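CSP3 (Bacillus subtilis, PDB 5FIG) probably stores Cu(I) in the bacterial cytosol, binding many ions among the cysteines inside its four-helix bundle and so protecting the cell from copper toxicity. Local coordinates at residues 79-84 and 90-95; 18-23 and 44-49; 53-58 and 64-69. All coordinates share one frame; numbering follows the deposited sequence.

Contact 1: 79-84 and 90-95; sequences TECGKH and QACAKA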
ATOM      1  N   THR B  79       1.534  15.035  16.715  1.00 20.75           N
ATOM      2  CA  THR B  79       1.641  15.170  18.168  1.00 22.50           C
ATOM      3  C   THR B  79       2.871  14.442  18.727  1.00 23.34           C
ATOM      4  O   THR B  79       3.594  14.979  19.552  1.00 24.41           O
ATOM      5  CB  THR B  79       0.302  14.709  18.845  1.00 23.10           C
ATOM      6  OG1 THR B  79      -0.762  15.535  18.347  1.00 22.60           O
ATOM      7  CG2 THR B  79       0.350  14.818  20.349  1.00 25.29           C
ATOM      8  N   GLU B  80       3.096  13.214  18.267  1.00 23.05           N
ATOM      9  CA  GLU B  80       4.242  12.443  18.728  1.00 24.37           C
ATOM     10  C   GLU B  80       5.572  12.967  18.192  1.00 24.40           C
ATOM     11  O   GLU B  80       6.510  13.181  18.967  1.00 25.77           O
ATOM     12  CB  GLU B  80       4.080  10.975  18.348  1.00 24.22           C
ATOM     13  CG  GLU B  80       5.180  10.065  18.856  1.00 26.06           C
ATOM     14  CD  GLU B  80       5.315  10.025  20.365  1.00 28.91           C
ATOM     15  OE1 GLU B  80       4.355  10.365  21.120  1.00 29.79           O
ATOM     16  OE2 GLU B  80       6.414   9.616  20.840  1.00 31.44           O
ATOM     17  N   CYS B  81       5.661  13.221  16.894  1.00 23.27           N
ATOM     18  CA  CYS B  81       6.927  13.775  16.343  1.00 24.14           C
ATOM     19  C   CYS B  81       7.230  15.143  16.941  1.00 24.44           C
ATOM     20  O   CYS B  81       8.388  15.515  17.125  1.00 25.39           O
ATOM     21  CB  CYS B  81       6.997  13.781  14.826  1.00 23.85           C
ATOM     22  SG  CYS B  81       6.995  12.102  14.128  1.00 25.66           S
ATOM     23  N   GLY B  82       6.182  15.899  17.247  1.00 23.84           N
ATOM     24  CA  GLY B  82       6.341  17.249  17.791  1.00 24.82           C
ATOM     25  C   GLY B  82       7.000  17.284  19.153  1.00 26.79           C
ATOM     26  O   GLY B  82       7.354  18.375  19.619  1.00 27.78           O
ATOM     27  N   LYS B  83       7.148  16.130  19.807  1.00 27.15           N
ATOM     28  CA  LYS B  83       7.845  16.020  21.117  1.00 29.67           C
ATOM     29  C   LYS B  83       9.353  15.881  21.015  1.00 30.56           C
ATOM     30  O   LYS B  83      10.026  15.806  22.042  1.00 32.60           O
ATOM     31  CB  LYS B  83       7.292  14.823  21.909  1.00 30.45           C
ATOM     32  CG  LYS B  83       5.841  14.997  22.339  1.00 30.70           C
ATOM     33  CD  LYS B  83       5.266  13.697  22.862  1.00 31.49           C
ATOM     34  CE  LYS B  83       3.800  13.877  23.189  1.00 31.93           C
ATOM     35  NZ  LYS B  83       3.241  12.584  23.704  1.00 32.91           N
ATOM     36  N   HIS B  84       9.896  15.928  19.791  1.00 29.45           N
ATOM     37  CA  HIS B  84      11.315  15.742  19.554  1.00 30.74           C
ATOM     38  C   HIS B  84      11.872  16.849  18.689  1.00 31.02           C
ATOM     39  O   HIS B  84      11.211  17.314  17.785  1.00 29.12           O
ATOM     40  CB  HIS B  84      11.537  14.380  18.905  1.00 29.79           C
ATOM     41  CG  HIS B  84      11.015  13.254  19.741  1.00 30.20           C
ATOM     42  ND1 HIS B  84       9.721  12.791  19.648  1.00 28.89           N
ATOM     43  CD2 HIS B  84      11.604  12.543  20.727  1.00 32.10           C
ATOM     44  CE1 HIS B  84       9.544  11.815  20.519  1.00 29.81           C
ATOM     45  NE2 HIS B  84      10.662  11.667  21.204  1.00 31.96           N
ATOM     46  N   GLN B  90      10.380  18.039  13.929  1.00 25.54           N
ATOM     47  CA  GLN B  90       9.566  19.263  13.892  1.00 25.58           C
ATOM     48  C   GLN B  90       8.967  19.559  12.483  1.00 24.16           C
ATOM     49  O   GLN B  90       7.815  19.923  12.361  1.00 23.03           O
ATOM     50  CB  GLN B  90      10.360  20.463  14.405  1.00 27.65           C
ATOM     51  CG  GLN B  90      10.704  20.372  15.884  1.00 29.45           C
ATOM     52  CD  GLN B  90       9.465  20.330  16.778  1.00 29.44           C
ATOM     53  OE1 GLN B  90       8.657  21.253  16.760  1.00 30.05           O
ATOM     54  NE2 GLN B  90       9.316  19.266  17.574  1.00 29.38           N
ATOM     55  N   ALA B  91       9.742  19.331  11.426  1.00 24.06           N
ATOM     56  CA  ALA B  91       9.255  19.430  10.060  1.00 23.04           C
ATOM     57  C   ALA B  91       8.152  18.428   9.790  1.00 21.42           C
ATOM     58  O   ALA B  91       7.190  18.717   9.067  1.00 20.65           O
ATOM     59  CB  ALA B  91      10.413  19.196   9.046  1.00 23.63           C
ATOM     60  N   CYS B  92       8.342  17.204  10.276  1.00 21.20           N
ATOM     61  CA  CYS B  92       7.343  16.188  10.111  1.00 20.42           C
ATOM     62  C   CYS B  92       6.046  16.580  10.800  1.00 19.47           C
ATOM     63  O   CYS B  92       5.008  16.523  10.199  1.00 17.97           O
ATOM     64  CB  CYS B  92       7.849  14.857  10.653  1.00 21.74           C
ATOM     65  SG  CYS B  92       6.685  13.536  10.405  1.00 23.31           S
ATOM     66  N   ALA B  93       6.152  17.091  12.032  1.00 19.96           N
ATOM     67  CA  ALA B  93       4.965  17.564  12.750  1.00 19.90           C
ATOM     68  C   ALA B  93       4.199  18.650  12.006  1.00 19.54           C
ATOM     69  O   ALA B  93       2.975  18.590  11.852  1.00 18.47           O
ATOM     70  CB  ALA B  93       5.339  18.042  14.138  1.00 21.43           C
ATOM     71  N   LYS B  94       4.915  19.629  11.497  1.00 19.82           N
ATOM     72  CA  LYS B  94       4.283  20.642  10.705  1.00 20.28           C
ATOM     73  C   LYS B  94       3.536  20.119   9.477  1.00 18.16           C
ATOM     74  O   LYS B  94       2.443  20.521   9.200  1.00 17.60           O
ATOM     75  CB  LYS B  94       5.329  21.626  10.236  1.00 22.53           C
ATOM     76  CG  LYS B  94       4.822  22.854   9.529  1.00 24.73           C
ATOM     77  CD  LYS B  94       5.985  23.836   9.290  1.00 27.70           C
ATOM     78  CE  LYS B  94       5.466  25.178   8.903  1.00 30.27           C
ATOM     79  NZ  LYS B  94       6.199  25.698   7.716  1.00 32.33           N
ATOM     80  N   ALA B  95       4.200  19.266   8.714  1.00 16.89           N
ATOM     81  CA  ALA B  95       3.572  18.680   7.518  1.00 15.61           C
ATOM     82  C   ALA B  95       2.374  17.843   7.906  1.00 14.84           C
ATOM     83  O   ALA B  95       1.392  17.825   7.188  1.00 14.19           O
ATOM     84  CB  ALA B  95       4.573  17.859   6.718  1.00 15.20           C
TER

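Contact 2: 18-23 and 44-49; sequences ACNHCF and ECADIC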
ATOM      1  N   ALA B  18       7.745  13.857   4.336  1.00 14.91           N
ATOM      2  CA  ALA B  18       8.297  14.225   5.647  1.00 15.46           C
ATOM      3  C   ALA B  18       8.345  13.068   6.631  1.00 15.32           C
ATOM      4  O   ALA B  18       9.317  12.886   7.349  1.00 16.09           O
ATOM      5  CB  ALA B  18       7.492  15.401   6.243  1.00 15.22           C
ATOM      6  N   CYS B  19       7.279  12.280   6.646  1.00 14.40           N
ATOM      7  CA  CYS B  19       7.178  11.085   7.505  1.00 14.72           C
ATOM      8  C   CYS B  19       8.174  10.047   7.120  1.00 15.14           C
ATOM      9  O   CYS B  19       8.864   9.478   7.995  1.00 15.93           O
ATOM     10  CB  CYS B  19       5.740  10.458   7.438  1.00 14.10           C
ATOM     11  SG  CYS B  19       4.522  11.447   8.359  1.00 14.96           S
ATOM     12  N   ASN B  20       8.319   9.799   5.811  1.00 14.62           N
ATOM     13  CA  ASN B  20       9.346   8.822   5.370  1.00 15.65           C
ATOM     14  C   ASN B  20      10.784   9.278   5.682  1.00 17.15           C
ATOM     15  O   ASN B  20      11.634   8.497   6.062  1.00 18.13           O
ATOM     16  CB  ASN B  20       9.191   8.508   3.877  1.00 15.35           C
ATOM     17  CG  ASN B  20       8.021   7.608   3.583  1.00 14.65           C
ATOM     18  OD1 ASN B  20       7.693   6.789   4.404  1.00 14.61           O
ATOM     19  ND2 ASN B  20       7.381   7.757   2.412  1.00 14.21           N
ATOM     20  N   HIS B  21      11.056  10.573   5.475  1.00 17.49           N
ATOM     21  CA  HIS B  21      12.326  11.126   5.867  1.00 19.41           C
ATOM     22  C   HIS B  21      12.604  11.021   7.363  1.00 19.81           C
ATOM     23  O   HIS B  21      13.723  10.689   7.768  1.00 21.49           O
ATOM     24  CB  HIS B  21      12.442  12.602   5.387  1.00 20.07           C
ATOM     25  CG  HIS B  21      12.684  12.692   3.906  1.00 21.10           C
ATOM     26  ND1 HIS B  21      12.577  13.888   3.228  1.00 22.00           N
ATOM     27  CD2 HIS B  21      12.959  11.753   2.951  1.00 22.01           C
ATOM     28  CE1 HIS B  21      12.825  13.708   1.943  1.00 22.39           C
ATOM     29  NE2 HIS B  21      13.068  12.424   1.744  1.00 22.70           N
ATOM     30  N   CYS B  22      11.615  11.346   8.165  1.00 18.78           N
ATOM     31  CA  CYS B  22      11.718  11.262   9.605  1.00 19.48           C
ATOM     32  C   CYS B  22      11.963   9.807  10.051  1.00 19.89           C
ATOM     33  O   CYS B  22      12.806   9.527  10.905  1.00 21.18           O
ATOM     34  CB  CYS B  22      10.431  11.838  10.244  1.00 18.66           C
ATOM     35  SG  CYS B  22      10.417  12.007  12.034  1.00 20.32           S
ATOM     36  N   PHE B  23      11.228   8.878   9.437  1.00 18.75           N
ATOM     37  CA  PHE B  23      11.418   7.447   9.716  1.00 19.48           C
ATOM     38  C   PHE B  23      12.848   7.022   9.575  1.00 21.40           C
ATOM     39  O   PHE B  23      13.455   6.445  10.509  1.00 22.73           O
ATOM     40  CB  PHE B  23      10.518   6.663   8.767  1.00 18.20           C
ATOM     41  CG  PHE B  23      10.682   5.158   8.836  1.00 19.06           C
ATOM     42  CD1 PHE B  23       9.917   4.404   9.723  1.00 19.04           C
ATOM     43  CD2 PHE B  23      11.554   4.496   7.976  1.00 20.04           C
ATOM     44  CE1 PHE B  23      10.024   3.028   9.756  1.00 20.12           C
ATOM     45  CE2 PHE B  23      11.676   3.113   8.012  1.00 21.15           C
ATOM     46  CZ  PHE B  23      10.914   2.378   8.923  1.00 21.19           C
ATOM     47  N   GLU B  44       2.863   4.495   9.791  1.00 17.47           N
ATOM     48  CA  GLU B  44       1.420   4.469   9.630  1.00 18.36           C
ATOM     49  C   GLU B  44       0.908   5.669   8.842  1.00 16.36           C
ATOM     50  O   GLU B  44      -0.003   5.564   7.984  1.00 15.67           O
ATOM     51  CB  GLU B  44       0.759   4.402  11.061  1.00 20.81           C
ATOM     52  CG  GLU B  44       0.968   3.048  11.672  1.00 24.82           C
ATOM     53  CD  GLU B  44       0.018   2.856  12.836  1.00 27.94           C
ATOM     54  OE1 GLU B  44      -1.091   3.414  12.801  1.00 31.85           O
ATOM     55  OE2 GLU B  44       0.414   2.197  13.822  1.00 31.98           O
ATOM     56  N   CYS B  45       1.497   6.841   9.137  1.00 15.98           N
ATOM     57  CA  CYS B  45       1.019   8.096   8.543  1.00 15.35           C
ATOM     58  C   CYS B  45       1.413   8.181   7.062  1.00 14.91           C
ATOM     59  O   CYS B  45       0.562   8.449   6.210  1.00 14.06           O
ATOM     60  CB  CYS B  45       1.596   9.247   9.317  1.00 15.96           C
ATOM     61  SG  CYS B  45       0.943  10.831   8.768  1.00 16.64           S
ATOM     62  N   ALA B  46       2.636   7.795   6.758  1.00 15.32           N
ATOM     63  CA  ALA B  46       3.062   7.729   5.327  1.00 15.55           C
ATOM     64  C   ALA B  46       2.179   6.782   4.518  1.00 15.92           C
ATOM     65  O   ALA B  46       1.749   7.080   3.379  1.00 15.64           O
ATOM     66  CB  ALA B  46       4.482   7.275   5.212  1.00 16.39           C
ATOM     67  N   ASP B  47       1.850   5.640   5.113  1.00 16.74           N
ATOM     68  CA  ASP B  47       0.998   4.664   4.429  1.00 17.42           C
ATOM     69  C   ASP B  47      -0.420   5.172   4.177  1.00 16.30           C
ATOM     70  O   ASP B  47      -0.999   4.984   3.086  1.00 15.52           O
ATOM     71  CB  ASP B  47       0.977   3.310   5.183  1.00 19.68           C
ATOM     72  CG  ASP B  47       2.336   2.579   5.185  1.00 22.24           C
ATOM     73  OD1 ASP B  47       3.321   2.965   4.490  1.00 23.84           O
ATOM     74  OD2 ASP B  47       2.404   1.517   5.845  1.00 25.61           O
ATOM     75  N   ILE B  48      -1.042   5.778   5.187  1.00 15.14           N
ATOM     76  CA  ILE B  48      -2.404   6.266   5.011  1.00 14.63           C
ATOM     77  C   ILE B  48      -2.450   7.454   4.065  1.00 13.33           C
ATOM     78  O   ILE B  48      -3.457   7.655   3.388  1.00 12.89           O
ATOM     79  CB  ILE B  48      -3.124   6.584   6.363  1.00 15.26           C
ATOM     80  CG1 ILE B  48      -4.631   6.811   6.226  1.00 15.81           C
ATOM     81  CG2 ILE B  48      -2.590   7.823   7.051  1.00 14.93           C
ATOM     82  CD1 ILE B  48      -5.416   5.570   5.864  1.00 17.10           C
ATOM     83  N   CYS B  49      -1.409   8.281   4.090  1.00 12.99           N
ATOM     84  CA  CYS B  49      -1.371   9.406   3.173  1.00 12.88           C
ATOM     85  C   CYS B  49      -1.351   8.914   1.716  1.00 12.68           C
ATOM     86  O   CYS B  49      -2.084   9.469   0.881  1.00 12.33           O
ATOM     87  CB  CYS B  49      -0.135  10.318   3.398  1.00 13.26           C
ATOM     88  SG  CYS B  49      -0.303  11.406   4.832  1.00 14.84           S
TER

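Contact 3: 53-58 and 64-69; sequences VKAMQT and KEICAL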
ATOM      1  N   VAL B  53      -4.291   9.681  -1.111  1.00 11.33           N
ATOM      2  CA  VAL B  53      -3.974  10.154  -2.486  1.00 11.56           C
ATOM      3  C   VAL B  53      -4.656   9.269  -3.524  1.00 12.14           C
ATOM      4  O   VAL B  53      -5.325   9.753  -4.434  1.00 12.55           O
ATOM      5  CB  VAL B  53      -2.484  10.252  -2.716  1.00 11.60           C
ATOM      6  CG1 VAL B  53      -2.179  10.511  -4.185  1.00 12.53           C
ATOM      7  CG2 VAL B  53      -1.906  11.373  -1.827  1.00 11.25           C
ATOM      8  N   LYS B  54      -4.492   7.957  -3.370  1.00 12.43           N
ATOM      9  CA  LYS B  54      -5.136   7.045  -4.300  1.00 13.55           C
ATOM     10  C   LYS B  54      -6.657   7.221  -4.307  1.00 13.38           C
ATOM     11  O   LYS B  54      -7.267   7.204  -5.372  1.00 14.03           O
ATOM     12  CB  LYS B  54      -4.733   5.623  -3.956  1.00 14.58           C
ATOM     13  CG  LYS B  54      -5.237   4.611  -4.929  1.00 16.58           C
ATOM     14  CD  LYS B  54      -5.062   3.185  -4.470  1.00 18.00           C
ATOM     15  CE  LYS B  54      -3.817   2.902  -3.641  1.00 18.46           C
ATOM     16  NZ  LYS B  54      -3.614   1.431  -3.515  1.00 20.24           N
ATOM     17  N   ALA B  55      -7.267   7.320  -3.117  1.00 12.60           N
ATOM     18  CA  ALA B  55      -8.701   7.472  -3.005  1.00 13.00           C
ATOM     19  C   ALA B  55      -9.209   8.725  -3.691  1.00 13.34           C
ATOM     20  O   ALA B  55     -10.178   8.691  -4.455  1.00 14.13           O
ATOM     21  CB  ALA B  55      -9.137   7.494  -1.550  1.00 12.63           C
ATOM     22  N   MET B  56      -8.487   9.823  -3.492  1.00 12.89           N
ATOM     23  CA  MET B  56      -8.852  11.070  -4.169  1.00 13.68           C
ATOM     24  C   MET B  56      -8.666  11.012  -5.676  1.00 14.51           C
ATOM     25  O   MET B  56      -9.541  11.477  -6.462  1.00 15.68           O
ATOM     26  CB  MET B  56      -8.092  12.256  -3.595  1.00 13.49           C
ATOM     27  CG  MET B  56      -8.499  12.559  -2.189  1.00 13.36           C
ATOM     28  SD  MET B  56      -7.630  14.002  -1.485  1.00 13.53           S
ATOM     29  CE  MET B  56      -6.191  13.270  -0.785  1.00 12.46           C
ATOM     30  N   GLN B  57      -7.578  10.409  -6.120  1.00 14.11           N
ATOM     31  CA  GLN B  57      -7.305  10.351  -7.547  1.00 15.09           C
ATOM     32  C   GLN B  57      -8.237   9.418  -8.312  1.00 16.12           C
ATOM     33  O   GLN B  57      -8.431   9.594  -9.502  1.00 17.30           O
ATOM     34  CB  GLN B  57      -5.854   9.947  -7.789  1.00 14.93           C
ATOM     35  CG  GLN B  57      -4.849  11.040  -7.348  1.00 14.53           C
ATOM     36  CD  GLN B  57      -3.381  10.640  -7.568  1.00 14.62           C
ATOM     37  OE1 GLN B  57      -3.030   9.468  -7.618  1.00 14.85           O
ATOM     38  NE2 GLN B  57      -2.522  11.653  -7.651  1.00 15.12           N
ATOM     39  N   THR B  58      -8.732   8.382  -7.643  1.00 15.81           N
ATOM     40  CA  THR B  58      -9.601   7.430  -8.264  1.00 17.07           C
ATOM     41  C   THR B  58     -11.073   7.708  -7.994  1.00 17.99           C
ATOM     42  O   THR B  58     -11.917   6.932  -8.435  1.00 19.11           O
ATOM     43  CB  THR B  58      -9.302   5.984  -7.802  1.00 16.79           C
ATOM     44  OG1 THR B  58      -9.516   5.884  -6.378  1.00 15.73           O
ATOM     45  CG2 THR B  58      -7.893   5.541  -8.162  1.00 16.64           C
ATOM     46  N   LYS B  64     -14.015  10.355   1.318  1.00 17.61           N
ATOM     47  CA  LYS B  64     -14.214  11.272   2.484  1.00 17.87           C
ATOM     48  C   LYS B  64     -13.863  10.594   3.811  1.00 17.33           C
ATOM     49  O   LYS B  64     -13.153  11.133   4.626  1.00 16.50           O
ATOM     50  CB  LYS B  64     -15.602  11.884   2.510  1.00 19.67           C
ATOM     51  CG  LYS B  64     -15.843  12.906   1.394  1.00 20.62           C
ATOM     52  CD  LYS B  64     -17.158  13.674   1.553  1.00 22.86           C
ATOM     53  CE  LYS B  64     -17.304  14.825   0.495  1.00 24.14           C
ATOM     54  NZ  LYS B  64     -18.464  15.743   0.763  1.00 26.45           N
ATOM     55  N   GLU B  65     -14.292   9.348   3.956  1.00 17.58           N
ATOM     56  CA  GLU B  65     -13.970   8.568   5.148  1.00 17.64           C
ATOM     57  C   GLU B  65     -12.491   8.254   5.273  1.00 15.80           C
ATOM     58  O   GLU B  65     -11.925   8.325   6.358  1.00 15.33           O
ATOM     59  CB  GLU B  65     -14.897   7.329   5.173  1.00 19.23           C
ATOM     60  CG  GLU B  65     -16.391   7.744   5.287  1.00 21.58           C
ATOM     61  CD  GLU B  65     -17.133   7.979   3.948  1.00 22.77           C
ATOM     62  OE1 GLU B  65     -16.525   8.117   2.848  1.00 22.06           O
ATOM     63  OE2 GLU B  65     -18.405   8.034   4.014  1.00 26.79           O
ATOM     64  N   ILE B  66     -11.846   7.911   4.161  1.00 14.89           N
ATOM     65  CA  ILE B  66     -10.411   7.719   4.105  1.00 13.76           C
ATOM     66  C   ILE B  66      -9.644   9.017   4.488  1.00 13.01           C
ATOM     67  O   ILE B  66      -8.719   9.003   5.322  1.00 12.45           O
ATOM     68  CB  ILE B  66      -9.940   7.134   2.759  1.00 13.48           C
ATOM     69  CG1 ILE B  66     -10.468   5.707   2.631  1.00 14.50           C
ATOM     70  CG2 ILE B  66      -8.382   7.205   2.637  1.00 12.62           C
ATOM     71  CD1 ILE B  66     -10.356   5.134   1.234  1.00 14.99           C
ATOM     72  N   CYS B  67     -10.071  10.134   3.910  1.00 13.36           N
ATOM     73  CA  CYS B  67      -9.487  11.437   4.296  1.00 13.21           C
ATOM     74  C   CYS B  67      -9.680  11.742   5.800  1.00 13.52           C
ATOM     75  O   CYS B  67      -8.751  12.234   6.461  1.00 12.97           O
ATOM     76  CB  CYS B  67     -10.054  12.574   3.458  1.00 14.28           C
ATOM     77  SG  CYS B  67      -9.362  12.620   1.836  1.00 15.08           S
ATOM     78  N   ALA B  68     -10.849  11.436   6.356  1.00 14.35           N
ATOM     79  CA  ALA B  68     -11.063  11.642   7.789  1.00 15.31           C
ATOM     80  C   ALA B  68     -10.074  10.771   8.615  1.00 14.86           C
ATOM     81  O   ALA B  68      -9.510  11.235   9.614  1.00 14.91           O
ATOM     82  CB  ALA B  68     -12.495  11.362   8.175  1.00 16.63           C
ATOM     83  N   LEU B  69      -9.881   9.514   8.198  1.00 14.70           N
ATOM     84  CA  LEU B  69      -8.909   8.634   8.881  1.00 14.76           C
ATOM     85  C   LEU B  69      -7.495   9.166   8.770  1.00 13.97           C
ATOM     86  O   LEU B  69      -6.740   9.188   9.750  1.00 14.23           O
ATOM     87  CB  LEU B  69      -8.970   7.175   8.318  1.00 14.98           C
ATOM     88  CG  LEU B  69      -7.919   6.210   8.824  1.00 15.12           C
ATOM     89  CD1 LEU B  69      -8.034   6.033  10.333  1.00 16.24           C
ATOM     90  CD2 LEU B  69      -8.109   4.872   8.116  1.00 15.51           C
TER

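Contact 1: 79-84 and 90-95
C81 and A93 face each other where helix 63-81 runs out and helix 89-107 begins, and the close part of the contact is made of small groups. G82 lies against A93, their CA atoms 5.2 Å apart, and the methyl CB of A93 rests 3.9 Å from G82 N. On the inner side the sulphur of C81, joined to C38 by a disulfide, meets the thiol of C92, SG to SG 4.0 Å; C92 turns its SG anti to the backbone N (chi1 -177°) and brings it to C81. Both sulphurs are buried and also pack on helix 6-27.

The solvent side is held by a single long side chain. Q90, exposed and bent at chi2 (-62°), reaches over to the turn C81-H84, where its NE2 donates to H84 O at 2.7 Å and to G82 O at 3.0 Å. Both acceptors lie in the plane of the Q90 amide, while the amide nitrogen stands above each carbonyl plane. Farther out, K83 NZ and E80 OE1 pair at 3.6 Å. One amide group thus spends both its N-H bonds on the turn carbonyls, tying the hairpin outside a sulphur-lined interior where C81 would probably need reducing before binding Cu(I).

Contact 2: 18-23 and 44-49
Two antiparallel helices of the four-helix bundle, 6-27 and 36-57, meet here through their inner cysteines and a small alanine. Their axes come within 8.8 Å at a signed angle of -153°, and the CA atoms of C19 and A46 approach to 5.7 Å. On the core side C19 SG lies 3.7 Å from C45 SG and nearly as close to C45 CB. The two thiols are set by different first torsions: C45 carries its sulphur anti to the backbone N (chi1 -174°), whereas that of C19 stands anti to its carbonyl carbon (chi1 -74°). Beside them, C19 CB and A46 CB touch at 4.1 Å.

N20 brings its amide alongside A46, OD1 resting 3.3 Å from the methyl CB. The amide nitrogen of N20 is satisfied elsewhere, ND2 donating to Q57 OE1 of the second subunit, so this residue stands where bundle and tetramer meet. D47 likewise forms salt bridges to K54 of the second and fourth subunits. Inward, C19 packs on C92 and C96 of helix 89-107, and C45 on C74 of helix 63-81 and C15 of helix 6-27. Such a cysteine-lined core is the hallmark of the Csp copper storage proteins, four-helix bundles that hold Cu(I) along their interior.

Contact 3: 53-58 and 64-69
M56 and A55, in the last turns of helix 36-57, face C67 and I66 of helix 63-81, close to the short loop that joins the two helices. M56 leaves the backbone with CG anti to its carbonyl carbon (chi1 -67°) and runs extended through chi2. These two torsions carry M56 SD to C67 SG, 4.0 Å away, and the bend at chi3 (-89°) then turns the end methyl CE back so that it too lies near that sulphur. C67 takes a similar first torsion, which stands its SG beside its own backbone N.

The second pair is purely aliphatic. I66 stretches its longer branch, CG1 anti to the carbonyl carbon and chi2 near 166°, until its end methyl CD1 reaches A55 CB at 3.8 Å. The CA atoms of A55 and I66 are 7.3 Å apart, and the extended branch spans that gap.

At the helix end, T58 OG1 donates to K54 O at 2.8 Å, while T58 N reaches the same carbonyl from the other face. K54 NZ forms a salt bridge with D47 of the second subunit, and M56 also packs on C8 and C12 of helix 6-27. Across the pair, apolar and sulphur contacts take the place of polar bonds; the soft thiol and thioether side by side would be compatible with Cu(I), though in this metal-free structure they simply pack.

Overall arrangement
Contacts 1 and 3 sit on opposite sides of the chain's centre, with centres about 23 Å apart, and both use helix 63-81. All three contacts join helices consecutive in the chain; contact 2, nearer the middle, shares helix 36-57 with contact 3. Contacts 2 and 3 are buried and rely on sulphur and aliphatic packing, with several polar groups around them (N20, D47, K54, Q57) bonded to neighbouring subunits. Contact 1 is partly exposed, touches no other chain of the assembly, and alone of the three has hydrogen bonds between its segments. Contact 2 meets both others: C19 SG lies 3.6 Å from C92 SG of contact 1, and I48 packs on L69 of contact 3.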